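Local coordinates for uncharacterized protein (PDB 4DQA) that is of unknown function but probably binds carbohydrate, and joins an N-terminal BT_3987-like domain to a concanavalin A-like lectin/glucanase domain, at residues K14-V20 and A129-K135; T28-R34 and L88-E94; I139-F145 and I343-L348. The contacts are given in a common frame with arbitrary orientation. Numbering follows the deposited sequence.

Contact 1: residues K14-V20 and A129-K135; sequences KEYNFSV and AYFFFSK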
loop_
_atom_site.group_PDB
_atom_site.type_symbol
_atom_site.label_atom_id
_atom_site.label_comp_id
_atom_site.label_asym_id
_atom_site.label_seq_id
_atom_site.Cartn_x
_atom_site.Cartn_y
_atom_site.Cartn_z
ATOM N N LYS A 14 23.052 13.756 13.254
ATOM C CA LYS A 14 23.011 12.388 12.770
ATOM C C LYS A 14 22.038 12.220 11.602
ATOM O O LYS A 14 22.338 11.468 10.697
ATOM C CB LYS A 14 22.606 11.451 13.912
ATOM C CG LYS A 14 22.611 9.971 13.539
ATOM C CD LYS A 14 21.927 9.123 14.618
ATOM C CE LYS A 14 21.953 7.617 14.286
ATOM N NZ LYS A 14 21.273 6.746 15.328
ATOM N N GLU A 15 20.905 12.934 11.623
ATOM C CA GLU A 15 19.771 12.641 10.734
ATOM C C GLU A 15 19.097 13.872 10.119
ATOM O O GLU A 15 18.895 14.884 10.792
ATOM C CB GLU A 15 18.692 11.864 11.506
ATOM C CG GLU A 15 19.192 10.639 12.234
ATOM C CD GLU A 15 18.062 9.793 12.784
ATOM O OE1 GLU A 15 16.923 10.298 12.924
ATOM O OE2 GLU A 15 18.323 8.612 13.075
ATOM N N TYR A 16 18.725 13.748 8.846
ATOM C CA TYR A 16 17.970 14.783 8.122
ATOM C C TYR A 16 16.825 14.166 7.326
ATOM O O TYR A 16 16.962 13.075 6.794
ATOM C CB TYR A 16 18.892 15.530 7.155
ATOM C CG TYR A 16 19.864 16.433 7.858
ATOM C CD1 TYR A 16 21.103 15.964 8.266
ATOM C CD2 TYR A 16 19.531 17.755 8.144
ATOM C CE1 TYR A 16 22.004 16.794 8.926
ATOM C CE2 TYR A 16 20.418 18.592 8.806
ATOM C CZ TYR A 16 21.651 18.106 9.195
ATOM O OH TYR A 16 22.527 18.943 9.854
ATOM N N ASN A 17 15.705 14.869 7.245
ATOM C CA ASN A 17 14.512 14.376 6.562
ATOM C C ASN A 17 14.106 15.277 5.411
ATOM O O ASN A 17 14.012 16.492 5.571
ATOM C CB ASN A 17 13.343 14.258 7.541
ATOM C CG ASN A 17 13.605 13.235 8.627
ATOM O OD1 ASN A 17 13.296 12.054 8.469
ATOM N ND2 ASN A 17 14.187 13.681 9.733
ATOM N N PHE A 18 13.853 14.667 4.256
ATOM C CA PHE A 18 13.458 15.383 3.048
ATOM C C PHE A 18 12.216 14.732 2.473
ATOM O O PHE A 18 11.993 13.539 2.651
ATOM C CB PHE A 18 14.566 15.355 1.996
ATOM C CG PHE A 18 15.850 15.974 2.446
ATOM C CD1 PHE A 18 15.942 17.338 2.666
ATOM C CD2 PHE A 18 16.979 15.194 2.632
ATOM C CE1 PHE A 18 17.140 17.905 3.075
ATOM C CE2 PHE A 18 18.172 15.761 3.031
ATOM C CZ PHE A 18 18.252 17.113 3.258
ATOM N N SER A 19 11.419 15.521 1.766
ATOM C CA SER A 19 10.214 15.026 1.121
ATOM C C SER A 19 10.447 15.056 -0.381
ATOM O O SER A 19 10.963 16.043 -0.913
ATOM C CB SER A 19 9.028 15.916 1.492
ATOM O OG SER A 19 7.856 15.507 0.810
ATOM N N VAL A 20 10.106 13.967 -1.060
ATOM C CA VAL A 20 10.201 13.925 -2.514
ATOM C C VAL A 20 8.858 14.361 -3.086
ATOM O O VAL A 20 7.890 13.601 -3.079
ATOM C CB VAL A 20 10.594 12.523 -3.011
ATOM C CG1 VAL A 20 10.670 12.492 -4.535
ATOM C CG2 VAL A 20 11.940 12.122 -2.405
ATOM N N ALA A 129 26.233 10.009 8.481
ATOM C CA ALA A 129 25.128 10.949 8.446
ATOM C C ALA A 129 24.005 10.276 7.652
ATOM O O ALA A 129 24.257 9.731 6.566
ATOM C CB ALA A 129 25.560 12.253 7.769
ATOM N N TYR A 130 22.786 10.326 8.180
ATOM C CA TYR A 130 21.654 9.656 7.546
ATOM C C TYR A 130 20.693 10.675 6.961
ATOM O O TYR A 130 20.233 11.582 7.653
ATOM C CB TYR A 130 20.908 8.783 8.557
ATOM C CG TYR A 130 21.732 7.696 9.196
ATOM C CD1 TYR A 130 22.558 7.967 10.284
ATOM C CD2 TYR A 130 21.675 6.394 8.737
ATOM C CE1 TYR A 130 23.306 6.990 10.871
ATOM C CE2 TYR A 130 22.412 5.402 9.335
ATOM C CZ TYR A 130 23.248 5.709 10.391
ATOM O OH TYR A 130 24.014 4.720 10.996
ATOM N N PHE A 131 20.452 10.566 5.666
ATOM C CA PHE A 131 19.525 11.444 4.986
ATOM C C PHE A 131 18.330 10.616 4.544
ATOM O O PHE A 131 18.478 9.657 3.813
ATOM C CB PHE A 131 20.221 12.087 3.795
ATOM C CG PHE A 131 21.420 12.911 4.199
ATOM C CD1 PHE A 131 21.273 14.252 4.560
ATOM C CD2 PHE A 131 22.661 12.330 4.289
ATOM C CE1 PHE A 131 22.382 15.003 4.956
ATOM C CE2 PHE A 131 23.772 13.080 4.687
ATOM C CZ PHE A 131 23.622 14.407 5.030
ATOM N N PHE A 132 17.156 10.997 5.020
ATOM C CA PHE A 132 15.947 10.223 4.795
ATOM C C PHE A 132 15.058 10.943 3.790
ATOM O O PHE A 132 14.953 12.181 3.772
ATOM C CB PHE A 132 15.212 10.025 6.109
ATOM C CG PHE A 132 15.985 9.238 7.115
ATOM C CD1 PHE A 132 16.061 7.868 7.019
ATOM C CD2 PHE A 132 16.628 9.859 8.167
ATOM C CE1 PHE A 132 16.756 7.131 7.945
ATOM C CE2 PHE A 132 17.329 9.130 9.097
ATOM C CZ PHE A 132 17.399 7.757 8.988
ATOM N N PHE A 133 14.425 10.153 2.928
ATOM C CA PHE A 133 13.582 10.694 1.866
ATOM C C PHE A 133 12.266 9.945 1.887
ATOM O O PHE A 133 12.230 8.717 1.803
ATOM C CB PHE A 133 14.266 10.524 0.513
ATOM C CG PHE A 133 15.617 11.140 0.448
ATOM C CD1 PHE A 133 16.731 10.449 0.928
ATOM C CD2 PHE A 133 15.798 12.418 -0.056
ATOM C CE1 PHE A 133 17.988 11.022 0.887
ATOM C CE2 PHE A 133 17.061 12.988 -0.091
ATOM C CZ PHE A 133 18.148 12.291 0.386
ATOM N N SER A 134 11.174 10.680 2.052
ATOM C CA SER A 134 9.869 10.058 2.053
ATOM C C SER A 134 9.214 10.316 0.702
ATOM O O SER A 134 9.345 11.399 0.116
ATOM C CB SER A 134 9.022 10.617 3.186
ATOM O OG SER A 134 9.028 12.035 3.176
ATOM N N LYS A 135 8.551 9.298 0.175
ATOM C CA LYS A 135 7.820 9.488 -1.059
ATOM C C LYS A 135 6.422 8.937 -0.873
ATOM O O LYS A 135 6.218 7.729 -0.884
ATOM C CB LYS A 135 8.500 8.834 -2.234
ATOM C CG LYS A 135 7.949 9.374 -3.542
ATOM C CD LYS A 135 8.698 8.844 -4.746
ATOM C CE LYS A 135 8.126 9.418 -6.032
ATOM N NZ LYS A 135 8.841 8.920 -7.237
HETATM O O HOH W 1 6.957 13.427 1.769
#

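Contact 2: residues T28-R34 and L88-E94; sequences TFDLVSR and LYADNIE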
loop_
_atom_site.group_PDB
_atom_site.type_symbol
_atom_site.label_atom_id
_atom_site.label_comp_id
_atom_site.label_asym_id
_atom_site.label_seq_id
_atom_site.Cartn_x
_atom_site.Cartn_y
_atom_site.Cartn_z
ATOM N N THR A 28 19.433 18.692 -4.349
ATOM C CA THR A 28 20.770 18.826 -3.795
ATOM C C THR A 28 20.675 19.133 -2.314
ATOM O O THR A 28 19.733 19.783 -1.859
ATOM C CB THR A 28 21.554 19.959 -4.485
ATOM O OG1 THR A 28 20.826 21.188 -4.366
ATOM C CG2 THR A 28 21.775 19.637 -5.945
ATOM N N PHE A 29 21.649 18.638 -1.561
ATOM C CA PHE A 29 21.784 19.006 -0.164
ATOM C C PHE A 29 23.254 19.107 0.241
ATOM O O PHE A 29 24.156 18.624 -0.470
ATOM C CB PHE A 29 21.012 18.013 0.736
ATOM C CG PHE A 29 21.567 16.609 0.737
ATOM C CD1 PHE A 29 22.536 16.237 1.644
ATOM C CD2 PHE A 29 21.101 15.659 -0.150
ATOM C CE1 PHE A 29 23.050 14.952 1.665
ATOM C CE2 PHE A 29 21.612 14.372 -0.122
ATOM C CZ PHE A 29 22.587 14.026 0.780
ATOM N N ASP A 30 23.479 19.748 1.380
ATOM C CA ASP A 30 24.808 20.055 1.881
ATOM C C ASP A 30 25.278 18.938 2.790
ATOM O O ASP A 30 24.506 18.408 3.598
ATOM C CB ASP A 30 24.786 21.375 2.652
ATOM C CG ASP A 30 24.492 22.578 1.756
ATOM O OD1 ASP A 30 24.780 22.516 0.542
ATOM O OD2 ASP A 30 23.972 23.588 2.275
ATOM N N LEU A 31 26.551 18.600 2.655
ATOM C CA LEU A 31 27.194 17.593 3.475
ATOM C C LEU A 31 28.395 18.228 4.158
ATOM O O LEU A 31 29.339 18.683 3.482
ATOM C CB LEU A 31 27.633 16.419 2.614
ATOM C CG LEU A 31 28.299 15.272 3.356
ATOM C CD1 LEU A 31 27.290 14.642 4.302
ATOM C CD2 LEU A 31 28.840 14.283 2.335
ATOM N N VAL A 32 28.363 18.244 5.492
ATOM C CA VAL A 32 29.396 18.855 6.317
ATOM C C VAL A 32 29.722 17.971 7.520
ATOM O O VAL A 32 28.823 17.515 8.234
ATOM C CB VAL A 32 28.932 20.236 6.824
ATOM C CG1 VAL A 32 29.960 20.863 7.729
ATOM C CG2 VAL A 32 28.657 21.160 5.651
ATOM N N SER A 33 31.006 17.721 7.727
ATOM C CA SER A 33 31.493 17.074 8.923
ATOM C C SER A 33 32.233 18.091 9.767
ATOM O O SER A 33 32.439 19.224 9.331
ATOM C CB SER A 33 32.420 15.916 8.547
ATOM O OG SER A 33 33.530 16.353 7.783
ATOM N N ARG A 34 32.608 17.708 10.984
ATOM C CA ARG A 34 33.329 18.625 11.876
ATOM C C ARG A 34 34.357 17.925 12.760
ATOM O O ARG A 34 34.403 16.704 12.855
ATOM C CB ARG A 34 32.363 19.393 12.778
ATOM C CG ARG A 34 31.509 18.523 13.684
ATOM C CD ARG A 34 30.897 19.360 14.790
ATOM N NE ARG A 34 31.911 19.799 15.737
ATOM C CZ ARG A 34 31.673 20.557 16.803
ATOM N NH1 ARG A 34 30.442 20.994 17.055
ATOM N NH2 ARG A 34 32.671 20.883 17.612
ATOM N N LEU A 88 36.061 24.466 13.008
ATOM C CA LEU A 88 35.465 23.193 13.390
ATOM C C LEU A 88 34.820 22.475 12.205
ATOM O O LEU A 88 34.879 21.247 12.123
ATOM C CB LEU A 88 34.409 23.386 14.466
ATOM C CG LEU A 88 34.890 23.932 15.808
ATOM C CD1 LEU A 88 33.703 24.224 16.717
ATOM C CD2 LEU A 88 35.829 22.950 16.466
ATOM N N TYR A 89 34.176 23.230 11.316
ATOM C CA TYR A 89 33.352 22.623 10.264
ATOM C C TYR A 89 34.061 22.578 8.928
ATOM O O TYR A 89 34.733 23.545 8.510
ATOM C CB TYR A 89 32.041 23.373 10.079
ATOM C CG TYR A 89 31.170 23.347 11.296
ATOM C CD1 TYR A 89 30.268 22.319 11.502
ATOM C CD2 TYR A 89 31.269 24.346 12.247
ATOM C CE1 TYR A 89 29.473 22.292 12.629
ATOM C CE2 TYR A 89 30.486 24.329 13.378
ATOM C CZ TYR A 89 29.588 23.299 13.563
ATOM O OH TYR A 89 28.797 23.272 14.682
ATOM N N ALA A 90 33.896 21.455 8.249
ATOM C CA ALA A 90 34.513 21.268 6.954
ATOM C C ALA A 90 33.860 22.154 5.918
ATOM O O ALA A 90 32.668 22.467 5.991
ATOM C CB ALA A 90 34.396 19.805 6.516
ATOM N N ASP A 91 34.644 22.513 4.908
ATOM C CA ASP A 91 34.069 23.183 3.762
ATOM C C ASP A 91 32.994 22.290 3.159
ATOM O O ASP A 91 33.155 21.063 3.033
ATOM C CB ASP A 91 35.124 23.487 2.716
ATOM C CG ASP A 91 36.118 24.553 3.167
ATOM O OD1 ASP A 91 35.874 25.247 4.170
ATOM O OD2 ASP A 91 37.155 24.674 2.493
ATOM N N ASN A 92 31.893 22.916 2.785
ATOM C CA ASN A 92 30.743 22.196 2.305
ATOM C C ASN A 92 30.986 21.428 1.010
ATOM O O ASN A 92 31.701 21.879 0.089
ATOM C CB ASN A 92 29.609 23.188 2.073
ATOM C CG ASN A 92 28.309 22.509 1.741
ATOM O OD1 ASN A 92 27.733 21.813 2.578
ATOM N ND2 ASN A 92 27.834 22.703 0.519
ATOM N N ILE A 93 30.371 20.265 0.941
ATOM C CA ILE A 93 30.266 19.478 -0.270
ATOM C C ILE A 93 28.796 19.418 -0.655
ATOM O O ILE A 93 27.938 19.331 0.220
ATOM C CB ILE A 93 30.767 18.042 0.014
ATOM C CG1 ILE A 93 32.283 18.074 0.133
ATOM C CG2 ILE A 93 30.245 17.041 -1.008
ATOM C CD1 ILE A 93 32.948 18.553 -1.052
ATOM N N GLU A 94 28.484 19.472 -1.946
ATOM C CA GLU A 94 27.091 19.362 -2.391
ATOM C C GLU A 94 26.830 17.953 -2.891
ATOM O O GLU A 94 27.577 17.419 -3.704
ATOM C CB GLU A 94 26.782 20.401 -3.482
ATOM C CG GLU A 94 25.340 20.528 -3.833
ATOM C CD GLU A 94 25.067 21.732 -4.734
ATOM O OE1 GLU A 94 25.072 21.550 -5.962
ATOM O OE2 GLU A 94 24.868 22.844 -4.196
HETATM O O HOH W 2 32.028 18.743 3.931
#

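Contact 3: residues I139-F145 and I343-L348; sequences ITKAGNF and ITIKTL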
loop_
_atom_site.group_PDB
_atom_site.type_symbol
_atom_site.label_atom_id
_atom_site.label_comp_id
_atom_site.label_asym_id
_atom_site.label_seq_id
_atom_site.Cartn_x
_atom_site.Cartn_y
_atom_site.Cartn_z
ATOM N N ILE A 139 -3.769 7.678 -3.559
ATOM C CA ILE A 139 -4.671 7.198 -4.583
ATOM C C ILE A 139 -5.574 8.380 -4.965
ATOM O O ILE A 139 -6.255 8.941 -4.113
ATOM C CB ILE A 139 -5.532 6.019 -4.108
ATOM C CG1 ILE A 139 -4.655 4.824 -3.777
ATOM C CG2 ILE A 139 -6.561 5.647 -5.194
ATOM C CD1 ILE A 139 -5.392 3.659 -3.155
ATOM N N THR A 140 -5.548 8.750 -6.245
ATOM C CA THR A 140 -6.274 9.919 -6.728
ATOM C C THR A 140 -7.314 9.605 -7.799
ATOM O O THR A 140 -7.975 10.539 -8.265
ATOM C CB THR A 140 -5.316 10.943 -7.312
ATOM O OG1 THR A 140 -4.602 10.347 -8.369
ATOM C CG2 THR A 140 -4.349 11.422 -6.229
ATOM N N LYS A 141 -7.488 8.333 -8.134
ATOM C CA LYS A 141 -8.456 7.874 -9.125
ATOM C C LYS A 141 -9.103 6.610 -8.609
ATOM O O LYS A 141 -8.459 5.839 -7.887
ATOM C CB LYS A 141 -7.759 7.612 -10.452
ATOM C CG LYS A 141 -7.175 8.832 -11.116
ATOM C CD LYS A 141 -6.562 8.465 -12.473
ATOM C CE LYS A 141 -6.120 9.708 -13.237
ATOM N NZ LYS A 141 -5.648 9.353 -14.614
ATOM N N ALA A 142 -10.361 6.384 -8.993
ATOM C CA ALA A 142 -11.073 5.185 -8.600
ATOM C C ALA A 142 -12.118 4.799 -9.616
ATOM O O ALA A 142 -12.447 5.592 -10.492
ATOM C CB ALA A 142 -11.700 5.363 -7.206
ATOM N N GLY A 143 -12.634 3.573 -9.532
ATOM C CA GLY A 143 -13.581 3.097 -10.518
ATOM C C GLY A 143 -15.015 3.362 -10.142
ATOM O O GLY A 143 -15.405 3.152 -8.985
ATOM N N ASN A 144 -15.795 3.848 -11.109
ATOM C CA ASN A 144 -17.195 4.167 -10.891
ATOM C C ASN A 144 -18.120 2.993 -11.088
ATOM O O ASN A 144 -17.996 2.253 -12.061
ATOM C CB ASN A 144 -17.652 5.297 -11.807
ATOM C CG ASN A 144 -18.939 5.929 -11.327
ATOM O OD1 ASN A 144 -19.003 6.412 -10.207
ATOM N ND2 ASN A 144 -19.934 5.918 -12.156
ATOM N N PHE A 145 -19.088 2.852 -10.184
ATOM C CA PHE A 145 -20.132 1.841 -10.297
ATOM C C PHE A 145 -21.466 2.548 -10.172
ATOM O O PHE A 145 -21.728 3.260 -9.200
ATOM C CB PHE A 145 -19.978 0.795 -9.202
ATOM C CG PHE A 145 -18.787 -0.089 -9.397
ATOM C CD1 PHE A 145 -17.527 0.335 -9.006
ATOM C CD2 PHE A 145 -18.916 -1.332 -10.017
ATOM C CE1 PHE A 145 -16.441 -0.442 -9.213
ATOM C CE2 PHE A 145 -17.812 -2.138 -10.211
ATOM C CZ PHE A 145 -16.567 -1.681 -9.813
ATOM N N ILE A 343 -15.682 0.058 -16.692
ATOM C CA ILE A 343 -15.500 0.749 -15.429
ATOM C C ILE A 343 -14.846 2.091 -15.729
ATOM O O ILE A 343 -13.643 2.171 -16.032
ATOM C CB ILE A 343 -14.660 -0.062 -14.456
ATOM C CG1 ILE A 343 -15.256 -1.458 -14.220
ATOM C CG2 ILE A 343 -14.566 0.697 -13.123
ATOM C CD1 ILE A 343 -16.733 -1.510 -13.836
ATOM N N THR A 344 -15.624 3.164 -15.694
ATOM C CA THR A 344 -15.083 4.489 -15.912
ATOM C C THR A 344 -14.231 4.890 -14.720
ATOM O O THR A 344 -14.674 4.767 -13.558
ATOM C CB THR A 344 -16.196 5.486 -16.111
ATOM O OG1 THR A 344 -16.983 5.066 -17.232
ATOM C CG2 THR A 344 -15.646 6.875 -16.368
ATOM N N ILE A 345 -13.020 5.346 -14.991
ATOM C CA ILE A 345 -12.072 5.766 -13.958
ATOM C C ILE A 345 -12.252 7.251 -13.679
ATOM O O ILE A 345 -12.080 8.107 -14.554
ATOM C CB ILE A 345 -10.638 5.440 -14.334
ATOM C CG1 ILE A 345 -10.479 3.945 -14.608
ATOM C CG2 ILE A 345 -9.694 5.870 -13.192
ATOM C CD1 ILE A 345 -10.947 3.035 -13.512
ATOM N N LYS A 346 -12.676 7.561 -12.455
ATOM C CA LYS A 346 -12.951 8.913 -12.024
ATOM C C LYS A 346 -11.753 9.495 -11.288
ATOM O O LYS A 346 -10.996 8.755 -10.648
ATOM C CB LYS A 346 -14.199 8.927 -11.110
ATOM C CG LYS A 346 -15.512 8.618 -11.862
ATOM C CD LYS A 346 -16.756 8.904 -11.003
ATOM C CE LYS A 346 -18.016 9.169 -11.837
ATOM N NZ LYS A 346 -19.168 9.383 -10.897
ATOM N N THR A 347 -11.581 10.800 -11.424
ATOM C CA THR A 347 -10.542 11.561 -10.746
ATOM C C THR A 347 -11.145 12.161 -9.502
ATOM O O THR A 347 -12.130 12.903 -9.542
ATOM C CB THR A 347 -9.973 12.644 -11.660
ATOM O OG1 THR A 347 -9.326 12.013 -12.764
ATOM C CG2 THR A 347 -8.938 13.484 -10.943
ATOM N N LEU A 348 -10.553 11.830 -8.369
ATOM C CA LEU A 348 -11.109 12.251 -7.097
ATOM C C LEU A 348 -10.776 13.689 -6.759
ATOM O O LEU A 348 -9.747 14.206 -7.176
ATOM C CB LEU A 348 -10.562 11.342 -5.993
ATOM C CG LEU A 348 -10.720 9.836 -6.228
ATOM C CD1 LEU A 348 -10.099 9.023 -5.089
ATOM C CD2 LEU A 348 -12.172 9.434 -6.403
HETATM O O HOH W 3 -7.503 13.300 -7.760
HETATM O O HOH W 4 -18.331 2.651 -14.761
HETATM O O HOH W 5 -19.664 5.052 -15.208
#

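Contact 1: residues K14-V20 and A129-K135
This is a parallel pairing of two strands in the N-terminal domain. Strand 15-19 lies along strand 128-135, axes 4.7 Å apart. The backbone hydrogen bonds alternate in the parallel manner: Y130 N to K14 O is 2.8 Å, Y16 N to Y130 O 2.9 Å and F132 N to Y16 O 2.7 Å. They continue with F18 N to F132 O at 2.8 Å, S134 N to F18 O at 3.0 Å and V20 N to S134 O at 2.9 Å. On its other edge, strand 128-135 pairs antiparallel with strand 107-117, so the sheet is mixed. This domain belongs to the BT_3987-like family, consistent with the immunoglobulin-like sandwich of the E-set clan. Y16, F18, F131 and F133 share one face. F18 CD2 meets F133 CE2 at 3.5 Å, and F18 CE2 meets F131 CD1 at 3.8 Å. F131 and F133 pack onward against F29 of strand 27-35. The Y16 and F131 rings are nearly parallel but barely overlap. E15, Y130 and F132 lie on the other face; E15 OE2 hydrogen-bonds Y58 OH, and the ring of Y130 meets that of Y58, on helix 52-62. One water joins S19 OG (2.5 Å) to S134 OG (2.9 Å).

Contact 2: residues T28-R34 and L88-E94
R34 lays its guanidinium over the side chain of L88, with L88 CB on one face of the group and NH2 of R34 3.6 Å from CD1 of L88. The charge itself is met elsewhere: R34 forms a salt bridge with E12, and Y89 OH hydrogen-bonds the same carboxylate. V32 CG1 touches Y89 CB at 4.0 Å, at the edge of the tyrosine ring and near its plane.

The two backbones run roughly antiparallel, their end-to-end directions 163° apart. L31 and I93 form a hydrogen-bonded pair, with L31 N to I93 O at 2.9 Å and I93 N to L31 O at 3.2 Å. D30 and E94 make the adjacent non-hydrogen-bonded pair. Beyond L31 the register shifts by one residue. A90 N then bonds S33 O at 2.9 Å, and R34 and Y89 form a single bridge. In the gap, a water donates to L31 O and to D91 O, both at 2.7 Å. It joins the two backbones where they part. On the exposed side, N92 ND2 makes a weak hydrogen bond to D30 OD1 at 3.1 Å.

L31 and I93 share the inward face, where L31 CB lies 4.4 Å from I93 CB. Both side chains rest on Y47 of strand 43-49, and A90 packs there too. S33 OG hydrogen-bonds Y47 OH. The pairing is thus an interior junction of the mixed sheet: strand 27-35 has strand 8-10 as its other neighbour, strand 93-97 has strand 74-76, and strands 43-49 and 80-83 of the second sheet lie against the inward side chains.

Contact 3: residues I139-F145 and I343-L348
Strands 141-145 and 345-347 pair antiparallel with a strong twist, their N-to-C directions 129° apart and their axes 4.5 Å apart at closest approach. A142 and K346 are the hydrogen-bonded pair: A142 N to K346 O is 3.0 Å and K346 N to A142 O 2.8 Å. K141 with T347 and G143 with I345 are the non-hydrogen-bonded pairs beside it. The ladder extends past the short strand through L348 N to T140 O at 2.9 Å and N144 N to T344 O at 2.8 Å. Waters bridge both ends. Of those joining the backbones, one donates to T140 O (2.8 Å) and L348 O (2.5 Å), the other donates to N144 O (2.7 Å) and accepts from T344 N (2.9 Å).

G143 lets I343 come close. Its CA lies 3.7 Å from I343 CG2, and a CB at this position would clash with that methyl. I343 CD1 also reaches F145 CE2 at 3.8 Å. A142 CB and L348 CD2 meet at 4.2 Å, and both side chains touch W223 of strand 223-231. On the A142 face, K346 reaches across and runs along the other strand, so that NZ makes a weak hydrogen bond to N144 OD1 at 3.1 Å. On the other face, K141 CB lies 3.8 Å from I345 CG2.

Strand 141-146 also pairs with strand 282-289, so strand 345-347 extends an antiparallel sheet of the concanavalin A-like domain, a fold of the jelly-roll type. The chemistry implies a join made chiefly by main-chain bonds, with small apolar contacts on both faces and polar, watered ends.

Contacts 1 and 2 lie in the N-terminal domain, and contact 3 in the concanavalin A-like domain. The centres of contacts 1 and 2 are about 16 Å apart. They belong to different sheets but touch in the core between them, where F131 CE1 lies 3.4 Å from F29 CE1. Along the chain, both segments of contact 2 fall between those of contact 1. Contact 3 comes afterwards, its centre 33 Å from that of contact 1 and 46 Å from that of contact 2. A short connection leads from strand 128-135 to strand 141-146. Contacts 1 and 2 thus hold two sheets of one domain around a shared core, while contact 3 brings the C-terminal region to strand 141-146 of the next.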